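Local coordinates for protein cystathionine gamma-synthase (PDB 6LD7) that probably makes cystathionine on the methionine biosynthesis pathway, working as a pyridoxal 5'-phosphate-dependent enzyme of the trans-sulfuration family, at residues C[157-171]-C[187-200]. The protein carries 1 engineered substitution. Residues are numbered along the deposited sequence; the frame is centred on the assembly and turned at random.
Sequences PSNPLLRITDLRFVI and FLSPALQKPLDFGA
In the large sheet of this PLP-dependent fold, strands 151-155 and 180-184 lie side by side and parallel, and the loops that follow them pack together here, Pro157 on Phe187 and Leu188, the start of helix 167-176 on the 3-10 turn at Phe198. Pro157, after a cis peptide bond, sets its ring crosswise to Leu188, with CD 3.6 Å from Leu188 CD1. Farther along, the Phe187 ring has its CZ 3.3 Å from Asn159 CB, while Leu162 CD2 lies more loosely off the ring's rim, nearest CE2. At the N-terminal end of the helix, Leu167 CB sits over one face of the Phe198 ring, and Leu167 CD1 reaches Phe198 CD2 at 3.7 Å. With CG anti to the backbone N (chi1 -162°) and a bend at chi3, Arg168 brings one guanidinium face under the CD1/CE1 side of that ring, offset toward the guanidinium rim, the planes 67° apart. One turn on, Ile171 puts CG2 3.3 Å from Phe198 O and CD1 3.8 Å from Ala200 CB. Phe198 N is hydrogen-bonded to Pro195 O within the turn, and Asp166 OD1 caps the helix by accepting from Phe169 N. Outside the contact, Gln303 accepts from Leu167 N and Lys175 NZ donates a hydrogen bond to Gly199 O. With apolar packing and one guanidinium-ring contact between the segments, their join depends mainly on burying apolar surface.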
ATOM      1  N   PRO C 157      20.963 -23.714 -10.749  1.00 23.90           N
ATOM      2  CA  PRO C 157      21.231 -24.925  -9.982  1.00 25.47           C
ATOM      3  C   PRO C 157      19.974 -25.559  -9.394  1.00 28.62           C
ATOM      4  O   PRO C 157      18.989 -24.845  -9.188  1.00 29.42           O
ATOM      5  CB  PRO C 157      22.056 -24.410  -8.776  1.00 25.20           C
ATOM      6  CG  PRO C 157      22.625 -23.118  -9.245  1.00 25.55           C
ATOM      7  CD  PRO C 157      21.509 -22.555 -10.086  1.00 24.08           C
ATOM      8  N   SER C 158      20.063 -26.829  -9.048  1.00 27.88           N
ATOM      9  CA  SER C 158      18.939 -27.617  -8.505  1.00 31.11           C
ATOM     10  C   SER C 158      18.887 -27.364  -6.990  1.00 30.56           C
ATOM     11  O   SER C 158      19.861 -26.906  -6.393  1.00 30.07           O
ATOM     12  CB  SER C 158      19.113 -29.116  -8.896  1.00 30.00           C
ATOM     13  OG  SER C 158      19.956 -29.772  -7.944  1.00 33.16           O
ATOM     14  N   ASN C 159      17.794 -27.715  -6.372  1.00 33.52           N
ATOM     15  CA  ASN C 159      17.543 -27.490  -4.947  1.00 35.63           C
ATOM     16  C   ASN C 159      17.190 -28.851  -4.373  1.00 36.80           C
ATOM     17  O   ASN C 159      16.385 -29.507  -4.986  1.00 43.26           O
ATOM     18  CB  ASN C 159      16.404 -26.494  -4.757  1.00 39.81           C
ATOM     19  CG  ASN C 159      15.853 -26.700  -3.356  1.00 47.04           C
ATOM     20  OD1 ASN C 159      14.947 -27.510  -3.149  1.00 65.97           O
ATOM     21  ND2 ASN C 159      16.578 -26.286  -2.357  1.00 39.41           N
ATOM     22  N   PRO C 160      17.738 -29.381  -3.253  1.00 31.08           N
ATOM     23  CA  PRO C 160      18.711 -28.692  -2.417  1.00 31.43           C
ATOM     24  C   PRO C 160      20.198 -29.055  -2.646  1.00 30.20           C
ATOM     25  O   PRO C 160      21.033 -28.660  -1.816  1.00 31.05           O
ATOM     26  CB  PRO C 160      18.233 -29.164  -1.020  1.00 32.13           C
ATOM     27  CG  PRO C 160      17.934 -30.626  -1.275  1.00 33.81           C
ATOM     28  CD  PRO C 160      17.279 -30.659  -2.667  1.00 32.13           C
ATOM     29  N   LEU C 161      20.518 -29.860  -3.660  1.00 29.42           N
ATOM     30  CA  LEU C 161      21.917 -30.358  -3.840  1.00 30.65           C
ATOM     31  C   LEU C 161      22.733 -29.512  -4.824  1.00 27.32           C
ATOM     32  O   LEU C 161      23.867 -29.862  -5.008  1.00 27.95           O
ATOM     33  CB  LEU C 161      21.937 -31.821  -4.250  1.00 30.30           C
ATOM     34  CG  LEU C 161      21.161 -32.770  -3.335  1.00 34.66           C
ATOM     35  CD1 LEU C 161      21.265 -34.187  -3.877  1.00 37.98           C
ATOM     36  CD2 LEU C 161      21.653 -32.712  -1.921  1.00 34.05           C
ATOM     37  N   LEU C 162      22.208 -28.435  -5.374  1.00 27.11           N
ATOM     38  CA  LEU C 162      22.946 -27.479  -6.245  1.00 28.08           C
ATOM     39  C   LEU C 162      23.666 -28.215  -7.377  1.00 30.01           C
ATOM     40  O   LEU C 162      24.735 -27.807  -7.713  1.00 28.95           O
ATOM     41  CB  LEU C 162      23.865 -26.669  -5.302  1.00 30.50           C
ATOM     42  CG  LEU C 162      22.983 -25.659  -4.573  1.00 35.17           C
ATOM     43  CD1 LEU C 162      22.842 -25.856  -3.117  1.00 40.88           C
ATOM     44  CD2 LEU C 162      23.227 -24.275  -5.020  1.00 39.12           C
ATOM     45  N   ARG C 163      22.996 -29.141  -8.038  1.00 27.62           N
ATOM     46  CA  ARG C 163      23.466 -29.752  -9.318  1.00 31.16           C
ATOM     47  C   ARG C 163      23.382 -28.705 -10.398  1.00 28.74           C
ATOM     48  O   ARG C 163      22.398 -27.914 -10.458  1.00 27.46           O
ATOM     49  CB  ARG C 163      22.657 -31.000  -9.736  1.00 36.65           C
ATOM     50  CG  ARG C 163      22.480 -32.062  -8.648  1.00 39.83           C
ATOM     51  CD  ARG C 163      23.716 -32.930  -8.530  1.00 50.46           C
ATOM     52  NE  ARG C 163      24.597 -32.499  -7.500  1.00 57.03           N
ATOM     53  CZ  ARG C 163      25.132 -33.213  -6.457  1.00 57.59           C
ATOM     54  NH1 ARG C 163      24.902 -34.502  -6.203  1.00 48.21           N
ATOM     55  NH2 ARG C 163      25.957 -32.540  -5.672  1.00 52.15           N
ATOM     56  N   ILE C 164      24.406 -28.672 -11.229  1.00 27.06           N
ATOM     57  CA  ILE C 164      24.501 -27.704 -12.331  1.00 26.00           C
ATOM     58  C   ILE C 164      24.162 -28.402 -13.629  1.00 28.81           C
ATOM     59  O   ILE C 164      24.801 -29.385 -13.972  1.00 25.88           O
ATOM     60  CB  ILE C 164      25.903 -27.125 -12.303  1.00 28.62           C
ATOM     61  CG1 ILE C 164      26.319 -26.645 -10.899  1.00 28.71           C
ATOM     62  CG2 ILE C 164      26.061 -26.023 -13.311  1.00 28.56           C
ATOM     63  CD1 ILE C 164      25.526 -25.491 -10.397  1.00 31.08           C
ATOM     64  N   THR C 165      23.216 -27.893 -14.381  1.00 25.50           N
ATOM     65  CA  THR C 165      22.943 -28.376 -15.725  1.00 26.61           C
ATOM     66  C   THR C 165      23.667 -27.468 -16.690  1.00 28.29           C
ATOM     67  O   THR C 165      23.597 -26.203 -16.560  1.00 27.76           O
ATOM     68  CB  THR C 165      21.449 -28.306 -16.028  1.00 28.43           C
ATOM     69  OG1 THR C 165      20.774 -29.047 -15.013  1.00 26.36           O
ATOM     70  CG2 THR C 165      21.122 -28.803 -17.402  1.00 30.12           C
ATOM     71  N   ASP C 166      24.227 -28.091 -17.714  1.00 29.51           N
ATOM     72  CA  ASP C 166      25.029 -27.381 -18.733  1.00 30.17           C
ATOM     73  C   ASP C 166      24.085 -26.801 -19.754  1.00 28.23           C
ATOM     74  O   ASP C 166      23.500 -27.530 -20.589  1.00 28.89           O
ATOM     75  CB  ASP C 166      26.094 -28.340 -19.256  1.00 33.74           C
ATOM     76  CG  ASP C 166      26.953 -27.777 -20.370  1.00 35.57           C
ATOM     77  OD1 ASP C 166      26.583 -26.702 -21.008  1.00 30.91           O
ATOM     78  OD2 ASP C 166      27.998 -28.411 -20.564  1.00 39.11           O
ATOM     79  N   LEU C 167      23.855 -25.507 -19.663  1.00 30.14           N
ATOM     80  CA  LEU C 167      22.843 -24.843 -20.517  1.00 28.90           C
ATOM     81  C   LEU C 167      23.170 -25.066 -21.987  1.00 29.54           C
ATOM     82  O   LEU C 167      22.241 -25.388 -22.786  1.00 28.65           O
ATOM     83  CB  LEU C 167      22.774 -23.345 -20.178  1.00 27.85           C
ATOM     84  CG  LEU C 167      22.189 -23.034 -18.792  1.00 30.11           C
ATOM     85  CD1 LEU C 167      22.250 -21.556 -18.499  1.00 33.32           C
ATOM     86  CD2 LEU C 167      20.745 -23.515 -18.715  1.00 30.14           C
ATOM     87  N   ARG C 168      24.373 -24.721 -22.402  1.00 30.85           N
ATOM     88  CA  ARG C 168      24.717 -24.763 -23.856  1.00 33.24           C
ATOM     89  C   ARG C 168      24.512 -26.212 -24.356  1.00 31.80           C
ATOM     90  O   ARG C 168      23.944 -26.411 -25.418  1.00 34.01           O
ATOM     91  CB  ARG C 168      26.185 -24.323 -24.143  1.00 36.10           C
ATOM     92  CG  ARG C 168      26.350 -23.954 -25.613  1.00 41.24           C
ATOM     93  CD  ARG C 168      27.701 -23.431 -26.017  1.00 53.18           C
ATOM     94  NE  ARG C 168      27.957 -22.050 -25.664  1.00 58.94           N
ATOM     95  CZ  ARG C 168      28.593 -21.599 -24.566  1.00 60.11           C
ATOM     96  NH1 ARG C 168      29.061 -22.399 -23.617  1.00 64.95           N
ATOM     97  NH2 ARG C 168      28.679 -20.295 -24.384  1.00 66.52           N
ATOM     98  N   PHE C 169      24.999 -27.197 -23.626  1.00 30.26           N
ATOM     99  CA  PHE C 169      24.862 -28.628 -24.024  1.00 30.87           C
ATOM    100  C   PHE C 169      23.371 -28.952 -24.201  1.00 29.98           C
ATOM    101  O   PHE C 169      22.907 -29.490 -25.285  1.00 25.66           O
ATOM    102  CB  PHE C 169      25.543 -29.536 -22.975  1.00 30.48           C
ATOM    103  CG  PHE C 169      25.236 -31.006 -23.142  1.00 32.19           C
ATOM    104  CD1 PHE C 169      25.643 -31.687 -24.277  1.00 33.89           C
ATOM    105  CD2 PHE C 169      24.615 -31.722 -22.129  1.00 32.79           C
ATOM    106  CE1 PHE C 169      25.315 -33.036 -24.452  1.00 37.03           C
ATOM    107  CE2 PHE C 169      24.307 -33.063 -22.286  1.00 38.36           C
ATOM    108  CZ  PHE C 169      24.639 -33.723 -23.457  1.00 37.74           C
ATOM    109  N   VAL C 170      22.572 -28.670 -23.155  1.00 30.16           N
ATOM    110  CA  VAL C 170      21.149 -29.128 -23.192  1.00 29.09           C
ATOM    111  C   VAL C 170      20.398 -28.400 -24.286  1.00 30.54           C
ATOM    112  O   VAL C 170      19.663 -29.073 -25.066  1.00 27.37           O
ATOM    113  CB  VAL C 170      20.455 -29.008 -21.837  1.00 29.09           C
ATOM    114  CG1 VAL C 170      18.971 -29.341 -21.928  1.00 31.50           C
ATOM    115  CG2 VAL C 170      21.139 -29.924 -20.871  1.00 28.76           C
ATOM    116  N   ILE C 171      20.602 -27.082 -24.373  1.00 31.76           N
ATOM    117  CA  ILE C 171      19.785 -26.246 -25.271  1.00 32.49           C
ATOM    118  C   ILE C 171      20.130 -26.592 -26.727  1.00 32.24           C
ATOM    119  O   ILE C 171      19.204 -26.761 -27.513  1.00 29.37           O
ATOM    120  CB  ILE C 171      19.974 -24.774 -24.924  1.00 29.70           C
ATOM    121  CG1 ILE C 171      19.362 -24.453 -23.557  1.00 29.61           C
ATOM    122  CG2 ILE C 171      19.495 -23.876 -26.016  1.00 30.52           C
ATOM    123  CD1 ILE C 171      19.759 -23.068 -23.014  1.00 28.73           C
ATOM    124  N   PHE C 187      16.865 -19.460  -8.746  1.00 31.80           N
ATOM    125  CA  PHE C 187      17.918 -19.615  -7.720  1.00 30.70           C
ATOM    126  C   PHE C 187      18.989 -18.555  -7.913  1.00 29.62           C
ATOM    127  O   PHE C 187      19.573 -18.110  -6.952  1.00 35.13           O
ATOM    128  CB  PHE C 187      18.562 -20.984  -7.728  1.00 35.63           C
ATOM    129  CG  PHE C 187      18.265 -21.855  -6.552  1.00 40.65           C
ATOM    130  CD1 PHE C 187      16.969 -21.969  -6.055  1.00 48.16           C
ATOM    131  CD2 PHE C 187      19.277 -22.617  -5.975  1.00 45.70           C
ATOM    132  CE1 PHE C 187      16.699 -22.800  -4.974  1.00 49.56           C
ATOM    133  CE2 PHE C 187      19.002 -23.457  -4.895  1.00 47.73           C
ATOM    134  CZ  PHE C 187      17.716 -23.541  -4.392  1.00 48.82           C
ATOM    135  N   LEU C 188      19.294 -18.156  -9.114  1.00 26.80           N
ATOM    136  CA  LEU C 188      20.445 -17.214  -9.305  1.00 29.41           C
ATOM    137  C   LEU C 188      19.985 -15.797  -9.707  1.00 29.27           C
ATOM    138  O   LEU C 188      20.802 -14.831  -9.607  1.00 26.67           O
ATOM    139  CB  LEU C 188      21.378 -17.738 -10.416  1.00 29.04           C
ATOM    140  CG  LEU C 188      22.160 -18.988 -10.046  1.00 29.51           C
ATOM    141  CD1 LEU C 188      22.958 -19.510 -11.257  1.00 28.91           C
ATOM    142  CD2 LEU C 188      23.113 -18.615  -8.929  1.00 31.86           C
ATOM    143  N   SER C 189      18.798 -15.657 -10.281  1.00 28.47           N
ATOM    144  CA  SER C 189      18.268 -14.371 -10.787  1.00 27.45           C
ATOM    145  C   SER C 189      19.003 -14.017 -12.050  1.00 27.59           C
ATOM    146  O   SER C 189      20.103 -14.486 -12.315  1.00 29.38           O
ATOM    147  CB  SER C 189      18.384 -13.238  -9.750  1.00 27.58           C
ATOM    148  OG  SER C 189      19.629 -12.506  -9.854  1.00 27.67           O
ATOM    149  N   PRO C 190      18.491 -13.003 -12.752  1.00 29.60           N
ATOM    150  CA  PRO C 190      19.104 -12.553 -13.981  1.00 26.64           C
ATOM    151  C   PRO C 190      20.447 -11.883 -13.770  1.00 28.87           C
ATOM    152  O   PRO C 190      21.214 -11.792 -14.720  1.00 30.78           O
ATOM    153  CB  PRO C 190      18.142 -11.523 -14.532  1.00 30.75           C
ATOM    154  CG  PRO C 190      16.836 -11.779 -13.774  1.00 31.23           C
ATOM    155  CD  PRO C 190      17.241 -12.278 -12.417  1.00 29.61           C
ATOM    156  N   ALA C 191      20.743 -11.415 -12.571  1.00 27.71           N
ATOM    157  CA  ALA C 191      22.051 -10.763 -12.354  1.00 27.13           C
ATOM    158  C   ALA C 191      23.166 -11.824 -12.425  1.00 29.43           C
ATOM    159  O   ALA C 191      24.288 -11.426 -12.559  1.00 31.30           O
ATOM    160  CB  ALA C 191      22.063 -10.117 -10.989  1.00 29.93           C
ATOM    161  N   LEU C 192      22.902 -13.090 -12.122  1.00 27.23           N
ATOM    162  CA  LEU C 192      23.957 -14.148 -12.004  1.00 28.01           C
ATOM    163  C   LEU C 192      23.948 -15.186 -13.146  1.00 28.14           C
ATOM    164  O   LEU C 192      24.932 -15.895 -13.312  1.00 27.19           O
ATOM    165  CB  LEU C 192      23.815 -14.800 -10.626  1.00 27.35           C
ATOM    166  CG  LEU C 192      24.172 -13.915  -9.452  1.00 27.33           C
ATOM    167  CD1 LEU C 192      24.112 -14.665  -8.129  1.00 26.64           C
ATOM    168  CD2 LEU C 192      25.526 -13.238  -9.682  1.00 29.87           C
ATOM    169  N   GLN C 193      22.915 -15.214 -13.978  1.00 27.72           N
ATOM    170  CA  GLN C 193      22.783 -16.230 -15.037  1.00 27.89           C
ATOM    171  C   GLN C 193      21.750 -15.709 -16.008  1.00 26.03           C
ATOM    172  O   GLN C 193      20.593 -15.284 -15.552  1.00 24.44           O
ATOM    173  CB  GLN C 193      22.423 -17.622 -14.454  1.00 25.85           C
ATOM    174  CG  GLN C 193      22.355 -18.723 -15.475  1.00 25.84           C
ATOM    175  CD  GLN C 193      22.035 -20.038 -14.808  1.00 28.34           C
ATOM    176  OE1 GLN C 193      20.839 -20.344 -14.423  1.00 29.66           O
ATOM    177  NE2 GLN C 193      23.072 -20.860 -14.710  1.00 20.61           N
ATOM    178  N   LYS C 194      22.096 -15.832 -17.265  1.00 25.46           N
ATOM    179  CA  LYS C 194      21.272 -15.383 -18.404  1.00 28.03           C
ATOM    180  C   LYS C 194      21.056 -16.509 -19.402  1.00 29.00           C
ATOM    181  O   LYS C 194      21.705 -16.590 -20.458  1.00 29.47           O
ATOM    182  CB  LYS C 194      21.927 -14.181 -19.049  1.00 29.42           C
ATOM    183  CG  LYS C 194      21.937 -12.930 -18.178  1.00 35.44           C
ATOM    184  CD  LYS C 194      22.622 -11.720 -18.844  1.00 35.64           C
ATOM    185  CE  LYS C 194      21.894 -11.388 -20.135  1.00 38.94           C
ATOM    186  NZ  LYS C 194      22.355 -10.085 -20.668  1.00 42.89           N
ATOM    187  N   PRO C 195      20.045 -17.358 -19.146  1.00 29.03           N
ATOM    188  CA  PRO C 195      19.802 -18.519 -19.988  1.00 28.94           C
ATOM    189  C   PRO C 195      19.481 -18.186 -21.448  1.00 30.64           C
ATOM    190  O   PRO C 195      19.825 -19.001 -22.366  1.00 30.66           O
ATOM    191  CB  PRO C 195      18.674 -19.256 -19.284  1.00 28.54           C
ATOM    192  CG  PRO C 195      18.797 -18.798 -17.869  1.00 28.53           C
ATOM    193  CD  PRO C 195      19.180 -17.329 -17.968  1.00 28.57           C
ATOM    194  N   LEU C 196      18.936 -17.010 -21.706  1.00 28.09           N
ATOM    195  CA  LEU C 196      18.592 -16.629 -23.111  1.00 30.31           C
ATOM    196  C   LEU C 196      19.880 -16.363 -23.860  1.00 29.93           C
ATOM    197  O   LEU C 196      19.806 -16.467 -25.040  1.00 31.66           O
ATOM    198  CB  LEU C 196      17.658 -15.422 -23.223  1.00 31.54           C
ATOM    199  CG  LEU C 196      16.333 -15.485 -22.430  1.00 34.24           C
ATOM    200  CD1 LEU C 196      15.465 -14.226 -22.638  1.00 35.65           C
ATOM    201  CD2 LEU C 196      15.508 -16.698 -22.783  1.00 31.60           C
ATOM    202  N   ASP C 197      21.001 -16.067 -23.212  1.00 30.33           N
ATOM    203  CA  ASP C 197      22.281 -15.880 -23.927  1.00 33.99           C
ATOM    204  C   ASP C 197      22.722 -17.228 -24.516  1.00 36.84           C
ATOM    205  O   ASP C 197      23.481 -17.191 -25.408  1.00 35.93           O
ATOM    206  CB  ASP C 197      23.407 -15.360 -23.026  1.00 38.05           C
ATOM    207  CG  ASP C 197      23.282 -13.884 -22.663  1.00 40.99           C
ATOM    208  OD1 ASP C 197      22.386 -13.269 -23.195  1.00 42.96           O
ATOM    209  OD2 ASP C 197      24.117 -13.354 -21.860  1.00 52.46           O
ATOM    210  N   PHE C 198      22.291 -18.361 -23.962  1.00 33.71           N
ATOM    211  CA  PHE C 198      22.658 -19.713 -24.394  1.00 32.12           C
ATOM    212  C   PHE C 198      21.625 -20.223 -25.397  1.00 32.61           C
ATOM    213  O   PHE C 198      21.677 -21.387 -25.738  1.00 38.11           O
ATOM    214  CB  PHE C 198      22.790 -20.598 -23.152  1.00 33.98           C
ATOM    215  CG  PHE C 198      23.908 -20.199 -22.235  1.00 33.72           C
ATOM    216  CD1 PHE C 198      25.194 -20.633 -22.472  1.00 37.17           C
ATOM    217  CD2 PHE C 198      23.715 -19.388 -21.156  1.00 34.90           C
ATOM    218  CE1 PHE C 198      26.256 -20.232 -21.691  1.00 34.19           C
ATOM    219  CE2 PHE C 198      24.779 -19.015 -20.353  1.00 33.91           C
ATOM    220  CZ  PHE C 198      26.052 -19.433 -20.631  1.00 34.98           C
ATOM    221  N   GLY C 199      20.643 -19.432 -25.790  1.00 34.22           N
ATOM    222  CA  GLY C 199      19.675 -19.815 -26.839  1.00 33.45           C
ATOM    223  C   GLY C 199      18.366 -20.387 -26.291  1.00 32.38           C
ATOM    224  O   GLY C 199      17.514 -20.792 -27.075  1.00 28.59           O
ATOM    225  N   ALA C 200      18.128 -20.355 -24.993  1.00 29.94           N
ATOM    226  CA  ALA C 200      16.813 -20.786 -24.429  1.00 29.62           C
ATOM    227  C   ALA C 200      15.653 -19.985 -25.022  1.00 29.64           C
ATOM    228  O   ALA C 200      15.843 -18.799 -25.274  1.00 29.05           O
ATOM    229  CB  ALA C 200      16.796 -20.662 -22.925  1.00 30.97           C
TER